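Local coordinates for protein putative Nitroreductase (Anabaena variabilis ATCC 29413, PDB 3EO7) that binds flavin mononucleotide and is probably an oxidoreductase, with two nitroreductase-family regions in a single chain, at residues T189-G194 against V501-T506; L354-Q359 against G464-L469; I435-D440 against M458-L463. All coordinates share one frame; numbering follows the deposited sequence.

Contact 1 of 3, residues T189-G194 against V501-T506; sequences TGHLLG and VIYITT. With FMN (flavin mononucleotide), chain B.
The dimethylbenzene end of the flavin mononucleotide pocket is lined by His191 and Tyr503, which meet beside the two methyl groups of the flavin. His191 NE2 and Tyr503 OH are hydrogen-bonded at 2.7 Å, and the hydroxyl sits at the edge of the imidazole, near its plane. The two rings do not stack; their planes are steeply inclined, at 85°. His191 CD2 packs on the flavin methyl C8M at 3.7 Å, and Tyr503 CE1 stands equally far from the neighbouring methyl C7M, 3.7 Å.

His191 belongs to helix 181-202 of the first nitroreductase family region, Tyr503 to strand 500-508 of the second, so the bond joins the two halves of the chain at the cofactor. The strand carries a classic beta bulge here, where Ile502 and Tyr503 stand opposite His437. With CG anti to the backbone N (chi1 -169°), the phenol of Tyr503 extends from the bulge toward the helix. The other imidazole nitrogen, His191 ND1, is hydrogen-bonded to Gln465 OE1 of helix 452-473, which fixes the ring's rotation from both of its nitrogens.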
loop_
_atom_site.group_PDB
_atom_site.type_symbol
_atom_site.label_atom_id
_atom_site.label_comp_id
_atom_site.label_asym_id
_atom_site.label_seq_id
_atom_site.Cartn_x
_atom_site.Cartn_y
_atom_site.Cartn_z
ATOM N N THR A 189 -1.807 3.069 2.852
ATOM C CA THR A 189 -2.809 2.970 1.815
ATOM C C THR A 189 -2.405 1.930 0.787
ATOM O O THR A 189 -3.232 1.131 0.394
ATOM C CB THR A 189 -3.093 4.321 1.202
ATOM O OG1 THR A 189 -3.624 5.203 2.214
ATOM C CG2 THR A 189 -4.070 4.198 0.032
ATOM N N GLY A 190 -1.127 1.895 0.376
ATOM C CA GLY A 190 -0.651 0.888 -0.557
ATOM C C GLY A 190 -0.868 -0.528 -0.055
ATOM O O GLY A 190 -1.246 -1.393 -0.825
ATOM N N HIS A 191 -0.666 -0.752 1.244
ATOM C CA HIS A 191 -0.914 -2.069 1.838
ATOM C C HIS A 191 -2.387 -2.450 1.664
ATOM O O HIS A 191 -2.710 -3.600 1.289
ATOM C CB HIS A 191 -0.519 -2.131 3.330
ATOM C CG HIS A 191 0.945 -2.366 3.578
ATOM N ND1 HIS A 191 1.483 -3.628 3.671
ATOM C CD2 HIS A 191 1.983 -1.503 3.719
ATOM C CE1 HIS A 191 2.796 -3.527 3.891
ATOM N NE2 HIS A 191 3.122 -2.252 3.935
ATOM N N LEU A 192 -3.278 -1.507 1.947
ATOM C CA LEU A 192 -4.713 -1.733 1.729
ATOM C C LEU A 192 -5.029 -2.035 0.262
ATOM O O LEU A 192 -5.827 -2.926 -0.039
ATOM C CB LEU A 192 -5.485 -0.518 2.231
ATOM C CG LEU A 192 -6.978 -0.472 1.902
ATOM C CD1 LEU A 192 -7.695 -1.707 2.450
ATOM C CD2 LEU A 192 -7.519 0.826 2.559
ATOM N N LEU A 193 -4.405 -1.307 -0.663
ATOM C CA LEU A 193 -4.573 -1.596 -2.086
ATOM C C LEU A 193 -4.167 -3.019 -2.436
ATOM O O LEU A 193 -4.844 -3.658 -3.254
ATOM C CB LEU A 193 -3.788 -0.622 -2.972
ATOM C CG LEU A 193 -4.135 0.888 -2.898
ATOM C CD1 LEU A 193 -3.320 1.637 -3.977
ATOM C CD2 LEU A 193 -5.645 1.125 -3.054
ATOM N N GLY A 194 -3.060 -3.508 -1.844
ATOM C CA GLY A 194 -2.644 -4.919 -2.033
ATOM C C GLY A 194 -3.742 -5.867 -1.538
ATOM O O GLY A 194 -4.074 -6.866 -2.202
ATOM N N VAL A 501 15.529 5.790 -0.770
ATOM C CA VAL A 501 14.818 4.699 -0.118
ATOM C C VAL A 501 13.427 5.199 0.283
ATOM O O VAL A 501 13.303 6.259 0.932
ATOM C CB VAL A 501 15.570 4.167 1.120
ATOM C CG1 VAL A 501 14.713 3.174 1.882
ATOM C CG2 VAL A 501 16.929 3.546 0.715
ATOM N N ILE A 502 12.410 4.452 -0.146
ATOM C CA ILE A 502 10.990 4.738 0.109
ATOM C C ILE A 502 10.422 3.871 1.233
ATOM O O ILE A 502 9.622 4.324 2.027
ATOM C CB ILE A 502 10.162 4.442 -1.203
ATOM C CG1 ILE A 502 10.675 5.302 -2.358
ATOM C CG2 ILE A 502 8.670 4.639 -1.002
ATOM C CD1 ILE A 502 10.687 6.749 -2.006
ATOM N N TYR A 503 10.820 2.600 1.288
ATOM C CA TYR A 503 10.237 1.691 2.262
ATOM C C TYR A 503 11.181 0.542 2.521
ATOM O O TYR A 503 12.014 0.227 1.672
ATOM C CB TYR A 503 8.887 1.194 1.721
ATOM C CG TYR A 503 7.973 0.436 2.655
ATOM C CD1 TYR A 503 7.861 0.776 4.004
ATOM C CD2 TYR A 503 7.163 -0.583 2.166
ATOM C CE1 TYR A 503 7.024 0.093 4.858
ATOM C CE2 TYR A 503 6.282 -1.273 3.004
ATOM C CZ TYR A 503 6.200 -0.915 4.340
ATOM O OH TYR A 503 5.373 -1.535 5.188
ATOM N N ILE A 504 11.026 -0.057 3.702
ATOM C CA ILE A 504 11.797 -1.197 4.159
ATOM C C ILE A 504 10.836 -2.278 4.647
ATOM O O ILE A 504 9.859 -1.994 5.335
ATOM C CB ILE A 504 12.727 -0.802 5.332
ATOM C CG1 ILE A 504 13.713 0.252 4.852
ATOM C CG2 ILE A 504 13.376 -2.023 5.996
ATOM C CD1 ILE A 504 14.627 0.812 5.978
ATOM N N THR A 505 11.126 -3.511 4.265
ATOM C CA THR A 505 10.377 -4.676 4.740
ATOM C C THR A 505 11.385 -5.712 5.268
ATOM O O THR A 505 12.230 -6.185 4.519
ATOM C CB THR A 505 9.490 -5.308 3.669
ATOM O OG1 THR A 505 8.547 -4.365 3.165
ATOM C CG2 THR A 505 8.751 -6.585 4.233
ATOM N N THR A 506 11.281 -6.018 6.560
ATOM C CA THR A 506 12.131 -6.988 7.233
ATOM C C THR A 506 11.467 -8.350 7.162
ATOM O O THR A 506 10.248 -8.452 7.170
ATOM C CB THR A 506 12.421 -6.623 8.720
ATOM O OG1 THR A 506 11.193 -6.611 9.478
ATOM C CG2 THR A 506 13.153 -5.238 8.829
HETATM N N1 FMN B . 6.370 -2.074 13.012
HETATM C C2 FMN B . 7.526 -1.863 13.746
HETATM O O2 FMN B . 7.773 -2.536 14.740
HETATM N N3 FMN B . 8.439 -0.889 13.441
HETATM C C4 FMN B . 8.252 -0.024 12.404
HETATM O O4 FMN B . 9.197 0.711 12.065
HETATM C C4A FMN B . 7.104 -0.202 11.634
HETATM N N5 FMN B . 6.828 0.674 10.601
HETATM C C5A FMN B . 5.716 0.438 9.769
HETATM C C6 FMN B . 5.466 1.224 8.649
HETATM C C7 FMN B . 4.353 1.007 7.838
HETATM C C7M FMN B . 4.173 1.814 6.543
HETATM C C8 FMN B . 3.467 -0.019 8.139
HETATM C C8M FMN B . 2.355 -0.428 7.195
HETATM C C9 FMN B . 3.698 -0.835 9.262
HETATM C C9A FMN B . 4.823 -0.606 10.073
HETATM N N10 FMN B . 5.053 -1.401 11.189
HETATM C C10 FMN B . 6.177 -1.218 11.948
HETATM C "C1'" FMN B . 4.006 -2.368 11.703
HETATM C "C2'" FMN B . 2.864 -1.689 12.432
HETATM O "O2'" FMN B . 3.274 -1.359 13.777
HETATM C "C3'" FMN B . 1.647 -2.611 12.426
HETATM O "O3'" FMN B . 1.151 -2.758 11.092
HETATM C "C4'" FMN B . 0.524 -2.172 13.384
HETATM O "O4'" FMN B . 0.988 -2.177 14.764
HETATM C "C5'" FMN B . -0.680 -3.082 13.233
HETATM O "O5'" FMN B . -0.364 -4.424 13.492
HETATM P P FMN B . -0.585 -5.564 12.418
HETATM O O1P FMN B . 0.328 -5.270 11.233
HETATM O O2P FMN B . -0.195 -6.850 13.139
HETATM O O3P FMN B . -2.024 -5.595 11.996
#

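Contact 2 of 3, residues L354-Q359 against G464-L469; sequences LDFTYQ and GQRLNL
Arg466 reaches across from helix 452-473 and lays its guanidinium flat over one face of the Phe356 ring, the planes inclined by 24° and the centres 4.3 Å apart. Its CZ stands over the ring face, a cation-pi arrangement, while NH2 lies over the ring but displaced toward its rim, 3.7 Å from Phe356 CE1. The edge of the ring is used as well: Arg466 O approaches it in plane, 3.4 Å from Phe356 CD2.

The same guanidinium grips the backbone of Phe356 side-on. NE and NH2 of Arg466 both donate to Phe356 O, each at 2.9 Å, and this oxygen lies in the guanidinium plane. The NH2 bond runs nearly along the carbonyl direction, whereas NE comes in more obliquely. A bend at chi3 (71°) brings NE and NH2 to Phe356 O near the C-terminal end of helix 347-358.

Beside this pair, Thr357 and Leu467 cross at about a right angle. Thr357 OG1 touches Leu467 CD2 at 3.1 Å, Thr357 CG2 packs on Leu467 CG at 3.7 Å, and the hydroxyl bonds Leu353 O of its own helix.

The helical segments 354-358 and 464-469 run roughly antiparallel, at 147°, with axes 8.4 Å apart at closest approach. Phe356 lies in the last turn of the shorter helix, and Glu197 of helix 181-202 forms a salt bridge with Arg466 NH1. The buried arginine thus has its charge met by a carboxylate, a carbonyl oxygen and an aromatic face, which probably stabilises its ionised form and fixes the guanidinium's orientation.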
loop_
_atom_site.group_PDB
_atom_site.type_symbol
_atom_site.label_atom_id
_atom_site.label_comp_id
_atom_site.label_asym_id
_atom_site.label_seq_id
_atom_site.Cartn_x
_atom_site.Cartn_y
_atom_site.Cartn_z
ATOM N N LEU A 354 9.663 -13.538 -3.205
ATOM C CA LEU A 354 9.877 -12.667 -4.359
ATOM C C LEU A 354 8.958 -13.053 -5.516
ATOM O O LEU A 354 8.486 -12.194 -6.267
ATOM C CB LEU A 354 11.338 -12.702 -4.796
ATOM C CG LEU A 354 12.354 -12.153 -3.797
ATOM C CD1 LEU A 354 13.830 -12.331 -4.333
ATOM C CD2 LEU A 354 12.024 -10.690 -3.470
ATOM N N ASP A 355 8.737 -14.342 -5.682
ATOM C CA ASP A 355 7.893 -14.828 -6.770
ATOM C C ASP A 355 6.454 -14.334 -6.621
ATOM O O ASP A 355 5.870 -13.830 -7.568
ATOM C CB ASP A 355 7.916 -16.359 -6.801
ATOM C CG ASP A 355 7.192 -16.922 -8.009
ATOM O OD1 ASP A 355 7.675 -16.719 -9.136
ATOM O OD2 ASP A 355 6.144 -17.591 -7.803
ATOM N N PHE A 356 5.906 -14.453 -5.416
ATOM C CA PHE A 356 4.531 -14.039 -5.183
ATOM C C PHE A 356 4.400 -12.518 -5.312
ATOM O O PHE A 356 3.400 -12.012 -5.791
ATOM C CB PHE A 356 4.009 -14.518 -3.850
ATOM C CG PHE A 356 2.618 -14.026 -3.568
ATOM C CD1 PHE A 356 1.556 -14.538 -4.301
ATOM C CD2 PHE A 356 2.357 -13.078 -2.611
ATOM C CE1 PHE A 356 0.253 -14.094 -4.085
ATOM C CE2 PHE A 356 1.033 -12.638 -2.373
ATOM C CZ PHE A 356 -0.011 -13.144 -3.127
ATOM N N THR A 357 5.431 -11.797 -4.871
ATOM C CA THR A 357 5.365 -10.346 -4.834
ATOM C C THR A 357 5.555 -9.735 -6.215
ATOM O O THR A 357 4.799 -8.850 -6.602
ATOM C CB THR A 357 6.427 -9.811 -3.869
ATOM O OG1 THR A 357 6.189 -10.372 -2.567
ATOM C CG2 THR A 357 6.419 -8.252 -3.828
ATOM N N TYR A 358 6.573 -10.208 -6.932
ATOM C CA TYR A 358 6.971 -9.650 -8.231
ATOM C C TYR A 358 6.626 -10.407 -9.504
ATOM O O TYR A 358 6.836 -9.859 -10.593
ATOM C CB TYR A 358 8.490 -9.409 -8.232
ATOM C CG TYR A 358 8.952 -8.398 -7.200
ATOM C CD1 TYR A 358 9.010 -7.061 -7.504
ATOM C CD2 TYR A 358 9.344 -8.796 -5.933
ATOM C CE1 TYR A 358 9.464 -6.121 -6.571
ATOM C CE2 TYR A 358 9.784 -7.860 -4.987
ATOM C CZ TYR A 358 9.849 -6.528 -5.330
ATOM O OH TYR A 358 10.298 -5.589 -4.432
ATOM N N GLN A 359 6.161 -11.652 -9.376
ATOM C CA GLN A 359 5.868 -12.541 -10.512
ATOM C C GLN A 359 4.429 -13.047 -10.449
ATOM O O GLN A 359 4.162 -14.269 -10.420
ATOM C CB GLN A 359 6.864 -13.706 -10.528
ATOM C CG GLN A 359 8.344 -13.304 -10.336
ATOM C CD GLN A 359 8.955 -12.445 -11.444
ATOM O OE1 GLN A 359 8.609 -12.572 -12.634
ATOM N NE2 GLN A 359 9.924 -11.591 -11.061
ATOM N N GLY A 464 4.749 -4.374 -0.539
ATOM C CA GLY A 464 4.916 -4.766 0.851
ATOM C C GLY A 464 3.832 -5.724 1.325
ATOM O O GLY A 464 4.102 -6.708 1.992
ATOM N N GLN A 465 2.584 -5.478 0.938
ATOM C CA GLN A 465 1.525 -6.336 1.456
ATOM C C GLN A 465 1.646 -7.743 0.878
ATOM O O GLN A 465 1.375 -8.718 1.563
ATOM C CB GLN A 465 0.146 -5.748 1.200
ATOM C CG GLN A 465 -0.978 -6.522 1.863
ATOM C CD GLN A 465 -0.960 -6.505 3.399
ATOM O OE1 GLN A 465 -0.114 -5.883 4.019
ATOM N NE2 GLN A 465 -1.930 -7.200 4.018
ATOM N N ARG A 466 2.040 -7.833 -0.400
ATOM C CA ARG A 466 2.219 -9.138 -1.008
ATOM C C ARG A 466 3.342 -9.875 -0.284
ATOM O O ARG A 466 3.230 -11.057 -0.016
ATOM C CB ARG A 466 2.498 -9.012 -2.501
ATOM C CG ARG A 466 1.313 -8.451 -3.306
ATOM C CD ARG A 466 1.603 -8.424 -4.805
ATOM N NE ARG A 466 1.627 -9.757 -5.425
ATOM C CZ ARG A 466 0.613 -10.302 -6.101
ATOM N NH1 ARG A 466 -0.511 -9.641 -6.235
ATOM N NH2 ARG A 466 0.712 -11.505 -6.644
ATOM N N LEU A 467 4.414 -9.165 0.050
ATOM C CA LEU A 467 5.530 -9.768 0.782
ATOM C C LEU A 467 5.096 -10.213 2.183
ATOM O O LEU A 467 5.491 -11.280 2.637
ATOM C CB LEU A 467 6.722 -8.768 0.926
ATOM C CG LEU A 467 7.597 -8.456 -0.277
ATOM C CD1 LEU A 467 8.458 -7.193 -0.046
ATOM C CD2 LEU A 467 8.497 -9.694 -0.558
ATOM N N ASN A 468 4.325 -9.378 2.887
ATOM C CA ASN A 468 3.843 -9.702 4.221
ATOM C C ASN A 468 2.969 -10.982 4.204
ATOM O O ASN A 468 3.155 -11.875 5.011
ATOM C CB ASN A 468 3.056 -8.543 4.876
ATOM C CG ASN A 468 3.957 -7.504 5.546
ATOM O OD1 ASN A 468 3.921 -7.357 6.774
ATOM N ND2 ASN A 468 4.758 -6.788 4.760
ATOM N N LEU A 469 2.032 -11.041 3.268
ATOM C CA LEU A 469 1.122 -12.186 3.145
ATOM C C LEU A 469 1.899 -13.449 2.785
ATOM O O LEU A 469 1.702 -14.511 3.411
ATOM C CB LEU A 469 0.018 -11.873 2.144
ATOM C CG LEU A 469 -1.021 -10.837 2.614
ATOM C CD1 LEU A 469 -1.968 -10.438 1.449
ATOM C CD2 LEU A 469 -1.789 -11.339 3.847
#

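Contact 3 of 3, residues I435-D440 against M458-L463; sequences IFHTSD and MDAGHL
Van der Waals packing carries the contact of His437 with Leu463 and Ala460, and no hydrogen bond crosses between the two segments. Leu463 CD1 comes obliquely to the imidazole, 3.6 Å from His437 NE2, while Leu463 CB rests 3.8 Å from His437 CE1. One helical turn earlier, the methyl of Ala460 meets the root of the same side chain, with the two CB atoms 4.1 Å apart. His437 CG is anti to the carbonyl carbon (chi1 -71°), and the ring is thereby directed along the helix from Ala460 toward Leu463.

Polar interactions are made to other elements. His437 NE2 is hydrogen-bonded to Tyr358 OH of helix 347-358, and the backbone of Ile435 pairs with Thr505 of the adjacent strand. Were His437 replaced by an alanine, Tyr358 OH would probably lose this partner and a gap would open against Leu463 CD1.

Strand 433-439 lies between strands 381-390 and 500-508, antiparallel to both, and helix 452-473 packs on the sheet with Ala460 and Leu463 among its contacts. A long helix lying against a mainly antiparallel sheet is the alpha-beta arrangement of the nitroreductase fold.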
loop_
_atom_site.group_PDB
_atom_site.type_symbol
_atom_site.label_atom_id
_atom_site.label_comp_id
_atom_site.label_asym_id
_atom_site.label_seq_id
_atom_site.Cartn_x
_atom_site.Cartn_y
_atom_site.Cartn_z
ATOM N N ILE A 435 14.259 -6.008 2.681
ATOM C CA ILE A 435 13.981 -5.503 1.344
ATOM C C ILE A 435 13.747 -3.987 1.317
ATOM O O ILE A 435 12.883 -3.466 2.021
ATOM C CB ILE A 435 12.788 -6.268 0.738
ATOM C CG1 ILE A 435 13.124 -7.771 0.666
ATOM C CG2 ILE A 435 12.408 -5.751 -0.660
ATOM C CD1 ILE A 435 11.977 -8.582 0.132
ATOM N N PHE A 436 14.538 -3.298 0.497
ATOM C CA PHE A 436 14.475 -1.854 0.330
ATOM C C PHE A 436 13.846 -1.509 -1.011
ATOM O O PHE A 436 14.311 -1.961 -2.044
ATOM C CB PHE A 436 15.878 -1.244 0.361
ATOM C CG PHE A 436 16.561 -1.379 1.687
ATOM C CD1 PHE A 436 17.179 -2.564 2.054
ATOM C CD2 PHE A 436 16.524 -0.344 2.595
ATOM C CE1 PHE A 436 17.743 -2.690 3.327
ATOM C CE2 PHE A 436 17.086 -0.470 3.846
ATOM C CZ PHE A 436 17.687 -1.640 4.210
ATOM N N HIS A 437 12.756 -0.741 -0.970
ATOM C CA HIS A 437 12.154 -0.206 -2.162
ATOM C C HIS A 437 12.676 1.209 -2.311
ATOM O O HIS A 437 12.650 2.007 -1.363
ATOM C CB HIS A 437 10.622 -0.223 -2.042
ATOM C CG HIS A 437 10.056 -1.595 -2.105
ATOM N ND1 HIS A 437 9.231 -2.100 -1.126
ATOM C CD2 HIS A 437 10.237 -2.590 -3.004
ATOM C CE1 HIS A 437 8.893 -3.337 -1.446
ATOM N NE2 HIS A 437 9.501 -3.669 -2.577
ATOM N N THR A 438 13.147 1.522 -3.508
ATOM C CA THR A 438 13.739 2.808 -3.775
ATOM C C THR A 438 13.213 3.415 -5.068
ATOM O O THR A 438 12.588 2.740 -5.887
ATOM C CB THR A 438 15.276 2.677 -3.911
ATOM O OG1 THR A 438 15.592 2.096 -5.177
ATOM C CG2 THR A 438 15.914 1.833 -2.743
ATOM N N SER A 439 13.475 4.698 -5.233
ATOM C CA SER A 439 13.125 5.402 -6.449
ATOM C C SER A 439 13.999 6.615 -6.694
ATOM O O SER A 439 14.348 7.336 -5.767
ATOM C CB SER A 439 11.655 5.880 -6.389
ATOM O OG SER A 439 11.216 6.413 -7.627
ATOM N N ASP A 440 14.378 6.821 -7.940
ATOM C CA ASP A 440 15.012 8.046 -8.343
ATOM C C ASP A 440 13.904 9.084 -8.425
ATOM O O ASP A 440 13.128 9.122 -9.374
ATOM C CB ASP A 440 15.746 7.859 -9.680
ATOM C CG ASP A 440 16.306 9.151 -10.246
ATOM O OD1 ASP A 440 15.951 10.289 -9.820
ATOM O OD2 ASP A 440 17.142 9.002 -11.168
HETATM N N MSE A 458 2.407 4.420 -2.392
HETATM C CA MSE A 458 1.310 3.447 -2.493
HETATM C C MSE A 458 1.794 2.159 -3.181
HETATM O O MSE A 458 1.470 1.052 -2.744
HETATM C CB MSE A 458 0.096 4.031 -3.185
HETATM C CG MSE A 458 -0.650 4.998 -2.269
HETATM SE SE MSE A 458 -2.326 5.621 -3.041
HETATM C CE MSE A 458 -1.669 6.844 -4.351
ATOM N N ASP A 459 2.579 2.276 -4.244
ATOM C CA ASP A 459 3.093 1.076 -4.911
ATOM C C ASP A 459 4.000 0.249 -3.991
ATOM O O ASP A 459 3.904 -0.978 -3.986
ATOM C CB ASP A 459 3.829 1.423 -6.200
ATOM C CG ASP A 459 2.885 1.712 -7.369
ATOM O OD1 ASP A 459 1.651 1.414 -7.275
ATOM O OD2 ASP A 459 3.411 2.260 -8.397
ATOM N N ALA A 460 4.877 0.909 -3.226
ATOM C CA ALA A 460 5.749 0.219 -2.287
ATOM C C ALA A 460 4.957 -0.511 -1.216
ATOM O O ALA A 460 5.271 -1.668 -0.867
ATOM C CB ALA A 460 6.762 1.194 -1.662
ATOM N N GLY A 461 3.910 0.127 -0.699
ATOM C CA GLY A 461 3.036 -0.535 0.278
ATOM C C GLY A 461 2.297 -1.722 -0.312
ATOM O O GLY A 461 2.083 -2.725 0.360
ATOM N N HIS A 462 1.903 -1.619 -1.578
ATOM C CA HIS A 462 1.216 -2.692 -2.292
ATOM C C HIS A 462 2.181 -3.899 -2.417
ATOM O O HIS A 462 1.844 -5.027 -2.041
ATOM C CB HIS A 462 0.713 -2.150 -3.637
ATOM C CG HIS A 462 -0.067 -3.124 -4.479
ATOM N ND1 HIS A 462 -0.756 -2.702 -5.599
ATOM C CD2 HIS A 462 -0.265 -4.467 -4.402
ATOM C CE1 HIS A 462 -1.328 -3.743 -6.179
ATOM N NE2 HIS A 462 -1.058 -4.822 -5.473
ATOM N N LEU A 463 3.391 -3.667 -2.904
ATOM C CA LEU A 463 4.426 -4.722 -2.924
ATOM C C LEU A 463 4.618 -5.269 -1.508
ATOM O O LEU A 463 4.679 -6.483 -1.311
ATOM C CB LEU A 463 5.744 -4.171 -3.484
ATOM C CG LEU A 463 5.771 -3.789 -4.962
ATOM C CD1 LEU A 463 7.135 -3.119 -5.282
ATOM C CD2 LEU A 463 5.517 -5.032 -5.875
#

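Helix 452-473 ties the three contacts together: it supplies one segment each to contacts 2 and 3, and it also touches contact 1. The centres of contacts 1 and 3 are about 6 Å apart, and contact 2 lies about 11 Å from each. Strands 500-508 and 433-439, used by contacts 1 and 3, are neighbours in one sheet. Along the chain, contact 1 spans the widest interval; contact 2 falls within it, and contact 3 within contact 2. Contacts 2 and 3 belong to the second nitroreductase family region, whereas contact 1 bridges both, so packing inside that region adjoins the flavin site, where the two regions meet.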